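Local coordinates for protein Cys-Gly metallodipeptidase DUG1 (Saccharomyces cerevisiae, PDB 4G1P) that hydrolyses Cys-Gly dipeptides as a metal-dependent, homodimeric M20-family peptidase and serves as the catalytic component of the glutathione-degrading degradosomal complex, at residues L23-Q28 against P118-I123; D124-M130 against K455-F461. All blocks are in the same frame, centred on the assembly; numbering follows the deposited sequence.

Contact 1: residues L23-Q28 against P118-I123; sequences LTKAIQ and PFKLVI
Leu121 sets its side chain (chi1 t, chi2 p) against one flank of helical residues 23-28, spanning the surface offered by Leu23, Thr24 and Ile27. Its CD2 lies 4.0 Å from Leu23 CG and 3.6 Å from Thr24 OG1, while its CB meets Ile27 CG2 at 3.8 Å. The nearest CA pairs are Thr24 with Leu121 (5.6 Å) and, one helical turn on, Gln28 with Phe119 (5.0 Å), so 118-123, a turn at Pro118 and Phe119 that becomes extended from Lys120, runs antiparallel to the helix. Phe119 (chi1 m) brings its ring edge to the backbone, CD1 lying 3.6 Å from Ile27 O, and Phe119 O takes a CA-H...O contact from Gln28 CA (3.5 Å). At the polar margin Lys120 NZ gives a weak 3.2 Å hydrogen bond to Gln28 OE1, whereas a water accepts from Leu121 N (2.5 Å) and lies 2.6 Å from Gln28 OE1. Thr24 OG1 bonds to Phe20 O. Around an apolar centre, the contact seats the chain leading into strand 122-124 on the last turns of helix 16-28; Leu23, Ala26 and Ile27 rest on helix 135-154, Lys25 and Ala26 touch helix 39-55, and Val122 pairs through its backbone with Lys131 of strand 129-131.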
loop_
_atom_site.group_PDB
_atom_site.type_symbol
_atom_site.label_atom_id
_atom_site.label_comp_id
_atom_site.label_asym_id
_atom_site.label_seq_id
_atom_site.Cartn_x
_atom_site.Cartn_y
_atom_site.Cartn_z
ATOM N N LEU A 23 -25.184 -8.219 -20.601
ATOM C CA LEU A 23 -24.553 -7.899 -19.333
ATOM C C LEU A 23 -23.166 -8.551 -19.225
ATOM O O LEU A 23 -22.272 -8.025 -18.583
ATOM C CB LEU A 23 -25.455 -8.312 -18.177
ATOM C CG LEU A 23 -24.942 -8.042 -16.769
ATOM C CD1 LEU A 23 -24.682 -6.569 -16.567
ATOM C CD2 LEU A 23 -25.936 -8.553 -15.748
ATOM N N THR A 24 -22.977 -9.682 -19.890
ATOM C CA THR A 24 -21.691 -10.359 -19.830
ATOM C C THR A 24 -20.625 -9.564 -20.561
ATOM O O THR A 24 -19.509 -9.417 -20.059
ATOM C CB THR A 24 -21.744 -11.767 -20.438
ATOM O OG1 THR A 24 -22.730 -12.552 -19.757
ATOM C CG2 THR A 24 -20.397 -12.432 -20.323
ATOM N N LYS A 25 -20.973 -9.060 -21.745
ATOM C CA LYS A 25 -20.025 -8.317 -22.566
ATOM C C LYS A 25 -19.565 -7.067 -21.848
ATOM O O LYS A 25 -18.369 -6.760 -21.813
ATOM C CB LYS A 25 -20.646 -7.930 -23.902
ATOM C CG LYS A 25 -20.745 -9.072 -24.891
ATOM C CD LYS A 25 -21.731 -8.763 -26.009
ATOM C CE LYS A 25 -21.899 -9.955 -26.925
ATOM N NZ LYS A 25 -21.707 -11.210 -26.138
ATOM N N ALA A 26 -20.534 -6.362 -21.272
ATOM C CA ALA A 26 -20.295 -5.139 -20.524
ATOM C C ALA A 26 -19.341 -5.353 -19.345
ATOM O O ALA A 26 -18.376 -4.617 -19.160
ATOM C CB ALA A 26 -21.621 -4.572 -20.033
ATOM N N ILE A 27 -19.634 -6.369 -18.550
ATOM C CA ILE A 27 -18.860 -6.674 -17.366
ATOM C C ILE A 27 -17.430 -7.068 -17.758
ATOM O O ILE A 27 -16.496 -6.886 -16.983
ATOM C CB ILE A 27 -19.577 -7.786 -16.554
ATOM C CG1 ILE A 27 -20.882 -7.243 -15.967
ATOM C CG2 ILE A 27 -18.703 -8.355 -15.459
ATOM C CD1 ILE A 27 -20.701 -5.989 -15.146
ATOM N N GLN A 28 -17.250 -7.572 -18.975
ATOM C CA GLN A 28 -15.932 -8.043 -19.405
ATOM C C GLN A 28 -14.975 -6.914 -19.756
ATOM O O GLN A 28 -13.770 -7.092 -19.737
ATOM C CB GLN A 28 -16.044 -8.985 -20.593
ATOM C CG GLN A 28 -15.537 -10.368 -20.300
ATOM C CD GLN A 28 -16.355 -11.439 -21.025
ATOM O OE1 GLN A 28 -16.825 -12.421 -20.410
ATOM N NE2 GLN A 28 -16.535 -11.250 -22.342
ATOM N N PRO A 118 -12.959 -11.419 -11.355
ATOM C CA PRO A 118 -13.854 -10.265 -11.221
ATOM C C PRO A 118 -14.402 -9.734 -12.541
ATOM O O PRO A 118 -15.528 -9.219 -12.558
ATOM C CB PRO A 118 -12.988 -9.219 -10.514
ATOM C CG PRO A 118 -11.572 -9.693 -10.677
ATOM C CD PRO A 118 -11.657 -11.179 -10.709
ATOM N N PHE A 119 -13.656 -9.877 -13.633
ATOM C CA PHE A 119 -14.183 -9.406 -14.915
ATOM C C PHE A 119 -14.605 -10.518 -15.848
ATOM O O PHE A 119 -14.729 -10.305 -17.038
ATOM C CB PHE A 119 -13.231 -8.430 -15.607
ATOM C CG PHE A 119 -12.899 -7.234 -14.768
ATOM C CD1 PHE A 119 -13.736 -6.130 -14.750
ATOM C CD2 PHE A 119 -11.777 -7.228 -13.963
ATOM C CE1 PHE A 119 -13.441 -5.035 -13.968
ATOM C CE2 PHE A 119 -11.480 -6.139 -13.178
ATOM C CZ PHE A 119 -12.311 -5.037 -13.184
ATOM N N LYS A 120 -14.815 -11.706 -15.308
ATOM C CA LYS A 120 -15.537 -12.726 -16.041
ATOM C C LYS A 120 -16.849 -12.897 -15.309
ATOM O O LYS A 120 -16.875 -13.423 -14.208
ATOM C CB LYS A 120 -14.769 -14.052 -16.073
ATOM C CG LYS A 120 -13.377 -13.973 -16.688
ATOM C CD LYS A 120 -13.400 -13.428 -18.121
ATOM C CE LYS A 120 -13.650 -14.527 -19.153
ATOM N NZ LYS A 120 -14.008 -13.986 -20.498
ATOM N N LEU A 121 -17.936 -12.435 -15.903
ATOM C CA LEU A 121 -19.235 -12.525 -15.252
ATOM C C LEU A 121 -19.699 -13.980 -15.138
ATOM O O LEU A 121 -19.973 -14.625 -16.142
ATOM C CB LEU A 121 -20.285 -11.711 -16.020
ATOM C CG LEU A 121 -21.662 -11.782 -15.361
ATOM C CD1 LEU A 121 -21.671 -10.893 -14.116
ATOM C CD2 LEU A 121 -22.768 -11.416 -16.327
ATOM N N VAL A 122 -19.790 -14.488 -13.918
ATOM C CA VAL A 122 -20.299 -15.826 -13.700
ATOM C C VAL A 122 -21.774 -15.768 -13.351
ATOM O O VAL A 122 -22.153 -15.161 -12.345
ATOM C CB VAL A 122 -19.578 -16.507 -12.536
ATOM C CG1 VAL A 122 -20.323 -17.786 -12.117
ATOM C CG2 VAL A 122 -18.134 -16.794 -12.909
ATOM N N ILE A 123 -22.599 -16.405 -14.180
ATOM C CA ILE A 123 -24.045 -16.405 -13.991
ATOM C C ILE A 123 -24.517 -17.784 -13.555
ATOM O O ILE A 123 -24.411 -18.735 -14.307
ATOM C CB ILE A 123 -24.778 -16.047 -15.304
ATOM C CG1 ILE A 123 -24.394 -14.643 -15.761
ATOM C CG2 ILE A 123 -26.296 -16.199 -15.141
ATOM C CD1 ILE A 123 -25.232 -14.112 -16.898
HETATM O O HOH W 1 -17.781 -11.385 -18.214
HETATM O O HOH W 2 -17.741 -15.131 -18.615
#

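Contact 2: residues D124-M130 against K455-F461; sequences DEAKGIM and KLDISNF
Met130 (chi1 m, chi2 t, chi3 m) is the main bump, its side chain filling a hollow walled by Leu456, Ile458 and Phe461 and bordered by Phe20 and Leu23 of helix 16-28. Met130 CE is 3.7 Å from Leu456 CD2 and 3.5 Å from Phe461 CD2, CG is 3.8 Å from Ile458 CG1, and SD lies 4.9 Å from the centroid of the Phe461 ring, an oblique Met-aromatic contact. Ile458 fills the space beside Glu125, its CD1 4.0 Å from Glu125 CA, and Gly128, without a side chain, sits close to Ile458 (CA-CA 5.1 Å). On the face with Ile129 and Asp457, Ile129 CG2 abuts Asp457 OD1 at 3.3 Å, while Lys455 NZ makes salt bridges to Asp457 OD2 (2.9 Å), Asp446 and Asp447, and Asp457 OD2 a further one to Arg444. Ile129 and Asp457 form an antiparallel non-hydrogen-bonded pair (CA-CA 4.3 Å); Met130 and Leu456 form the adjoining hydrogen-bonded pair (CA-CA 5.2 Å), with Met130 N to Leu456 O at 2.9 Å and Leu456 N to Met130 O at 2.8 Å. Ile458 N, at the helix start, donates to Gly128 O (2.9 Å), and a water bridges Gly128 O and Ser459 N (2.8 Å from each). Asp124 OD1 accepts from Lys127 N (3.1 Å), an Asx motif. Gly128 (phi 72°, psi 44°) and Ile129 both face Asp124, a G1 beta bulge in the hairpin of strands 122-124 and 129-131, with 455-457 third in a small antiparallel sheet.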
loop_
_atom_site.group_PDB
_atom_site.type_symbol
_atom_site.label_atom_id
_atom_site.label_comp_id
_atom_site.label_asym_id
_atom_site.label_seq_id
_atom_site.Cartn_x
_atom_site.Cartn_y
_atom_site.Cartn_z
ATOM N N ASP A 124 -25.042 -17.891 -12.344
ATOM C CA ASP A 124 -25.506 -19.176 -11.834
ATOM C C ASP A 124 -27.013 -19.124 -11.611
ATOM O O ASP A 124 -27.471 -18.652 -10.570
ATOM C CB ASP A 124 -24.788 -19.516 -10.525
ATOM C CG ASP A 124 -25.198 -20.871 -9.951
ATOM O OD1 ASP A 124 -26.133 -21.515 -10.480
ATOM O OD2 ASP A 124 -24.575 -21.296 -8.950
ATOM N N GLU A 125 -27.768 -19.632 -12.584
ATOM C CA GLU A 125 -29.222 -19.630 -12.528
ATOM C C GLU A 125 -29.760 -20.595 -11.469
ATOM O O GLU A 125 -30.906 -20.477 -11.037
ATOM C CB GLU A 125 -29.823 -19.935 -13.904
ATOM C CG GLU A 125 -29.613 -18.817 -14.905
ATOM C CD GLU A 125 -30.372 -19.026 -16.205
ATOM O OE1 GLU A 125 -29.804 -19.640 -17.133
ATOM O OE2 GLU A 125 -31.531 -18.553 -16.314
ATOM N N ALA A 126 -28.931 -21.541 -11.038
ATOM C CA ALA A 126 -29.347 -22.461 -9.989
ATOM C C ALA A 126 -29.344 -21.781 -8.618
ATOM O O ALA A 126 -30.297 -21.914 -7.853
ATOM C CB ALA A 126 -28.476 -23.687 -9.983
ATOM N N LYS A 127 -28.280 -21.054 -8.294
ATOM C CA LYS A 127 -28.289 -20.286 -7.057
ATOM C C LYS A 127 -29.024 -18.972 -7.260
ATOM O O LYS A 127 -29.455 -18.345 -6.295
ATOM C CB LYS A 127 -26.878 -20.005 -6.555
ATOM C CG LYS A 127 -26.119 -21.211 -6.104
ATOM C CD LYS A 127 -24.802 -20.775 -5.480
ATOM C CE LYS A 127 -23.863 -21.947 -5.215
ATOM N NZ LYS A 127 -22.450 -21.521 -5.427
ATOM N N GLY A 128 -29.146 -18.552 -8.517
ATOM C CA GLY A 128 -29.749 -17.273 -8.841
ATOM C C GLY A 128 -28.885 -16.073 -8.495
ATOM O O GLY A 128 -29.377 -15.093 -7.931
ATOM N N ILE A 129 -27.594 -16.151 -8.817
ATOM C CA ILE A 129 -26.683 -15.024 -8.607
ATOM C C ILE A 129 -25.778 -14.789 -9.795
ATOM O O ILE A 129 -25.433 -15.710 -10.533
ATOM C CB ILE A 129 -25.792 -15.195 -7.363
ATOM C CG1 ILE A 129 -25.310 -16.636 -7.252
ATOM C CG2 ILE A 129 -26.554 -14.825 -6.102
ATOM C CD1 ILE A 129 -24.036 -16.932 -8.015
ATOM N N MET A 130 -25.402 -13.538 -9.972
ATOM C CA MET A 130 -24.419 -13.158 -10.965
ATOM C C MET A 130 -23.257 -12.543 -10.206
ATOM O O MET A 130 -23.454 -11.633 -9.399
ATOM C CB MET A 130 -25.038 -12.170 -11.945
ATOM C CG MET A 130 -26.356 -12.678 -12.516
ATOM S SD MET A 130 -27.081 -11.600 -13.765
ATOM C CE MET A 130 -27.646 -10.204 -12.796
ATOM N N LYS A 455 -21.888 -9.263 -6.177
ATOM C CA LYS A 455 -22.928 -10.111 -6.737
ATOM C C LYS A 455 -24.197 -9.309 -6.991
ATOM O O LYS A 455 -24.409 -8.245 -6.404
ATOM C CB LYS A 455 -23.257 -11.242 -5.771
ATOM C CG LYS A 455 -24.541 -11.002 -4.955
ATOM C CD LYS A 455 -24.279 -11.124 -3.460
ATOM C CE LYS A 455 -25.567 -11.265 -2.658
ATOM N NZ LYS A 455 -26.440 -10.071 -2.748
ATOM N N LEU A 456 -25.026 -9.826 -7.886
ATOM C CA LEU A 456 -26.375 -9.322 -8.079
ATOM C C LEU A 456 -27.271 -10.542 -8.128
ATOM O O LEU A 456 -27.055 -11.430 -8.947
ATOM C CB LEU A 456 -26.500 -8.522 -9.376
ATOM C CG LEU A 456 -27.893 -7.895 -9.581
ATOM C CD1 LEU A 456 -28.278 -7.082 -8.366
ATOM C CD2 LEU A 456 -27.957 -7.026 -10.847
ATOM N N ASP A 457 -28.252 -10.612 -7.236
ATOM C CA ASP A 457 -29.179 -11.730 -7.260
ATOM C C ASP A 457 -30.077 -11.573 -8.472
ATOM O O ASP A 457 -30.539 -10.473 -8.768
ATOM C CB ASP A 457 -29.998 -11.782 -5.978
ATOM C CG ASP A 457 -29.135 -11.961 -4.745
ATOM O OD1 ASP A 457 -28.758 -13.112 -4.426
ATOM O OD2 ASP A 457 -28.829 -10.938 -4.096
ATOM N N ILE A 458 -30.297 -12.670 -9.191
ATOM C CA ILE A 458 -31.107 -12.642 -10.405
ATOM C C ILE A 458 -32.540 -12.197 -10.089
ATOM O O ILE A 458 -33.194 -11.546 -10.911
ATOM C CB ILE A 458 -31.080 -14.004 -11.147
ATOM C CG1 ILE A 458 -29.644 -14.371 -11.511
ATOM C CG2 ILE A 458 -31.894 -13.950 -12.411
ATOM C CD1 ILE A 458 -29.510 -15.656 -12.300
ATOM N N SER A 459 -33.005 -12.513 -8.882
ATOM C CA SER A 459 -34.338 -12.092 -8.451
ATOM C C SER A 459 -34.452 -10.582 -8.382
ATOM O O SER A 459 -35.485 -10.024 -8.725
ATOM C CB SER A 459 -34.722 -12.716 -7.111
ATOM O OG SER A 459 -33.900 -12.216 -6.077
ATOM N N ASN A 460 -33.381 -9.919 -7.953
ATOM C CA ASN A 460 -33.343 -8.451 -7.953
ATOM C C ASN A 460 -33.154 -7.880 -9.350
ATOM O O ASN A 460 -33.668 -6.810 -9.679
ATOM C CB ASN A 460 -32.241 -7.940 -7.036
ATOM C CG ASN A 460 -32.560 -8.164 -5.579
ATOM O OD1 ASN A 460 -32.561 -9.302 -5.104
ATOM N ND2 ASN A 460 -32.828 -7.079 -4.855
ATOM N N PHE A 461 -32.411 -8.606 -10.169
ATOM C CA PHE A 461 -32.192 -8.192 -11.537
ATOM C C PHE A 461 -33.528 -8.191 -12.264
ATOM O O PHE A 461 -33.956 -7.164 -12.783
ATOM C CB PHE A 461 -31.186 -9.118 -12.217
ATOM C CG PHE A 461 -30.800 -8.682 -13.580
ATOM C CD1 PHE A 461 -30.644 -7.341 -13.865
ATOM C CD2 PHE A 461 -30.597 -9.614 -14.592
ATOM C CE1 PHE A 461 -30.298 -6.921 -15.142
ATOM C CE2 PHE A 461 -30.237 -9.208 -15.876
ATOM C CZ PHE A 461 -30.083 -7.861 -16.148
HETATM O O HOH W 3 -32.134 -14.662 -7.366
#

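In the fold
From the N terminus, helix 16-28, the second helix, follows helix 5-14, and contact 1 closes a loop of 89 residues when 118-123 returns to its last turns. Segment 118-123 ends in strand 122-124; the chain turns through 125-128 and returns as strand 129-131, whose other edge waits for 455-457; contact 2 thus closes a far longer loop of 324 residues. The two are in series, neither nested nor crossed. They meet at Met130, whose CE lies 3.8 Å from Leu23 CD2, and Leu23 CD2 is also 4.2 Å from Phe461 CZ. Together they join helix 16-28, the small sheet and the C-terminal helix 458-477, beside helix 135-154.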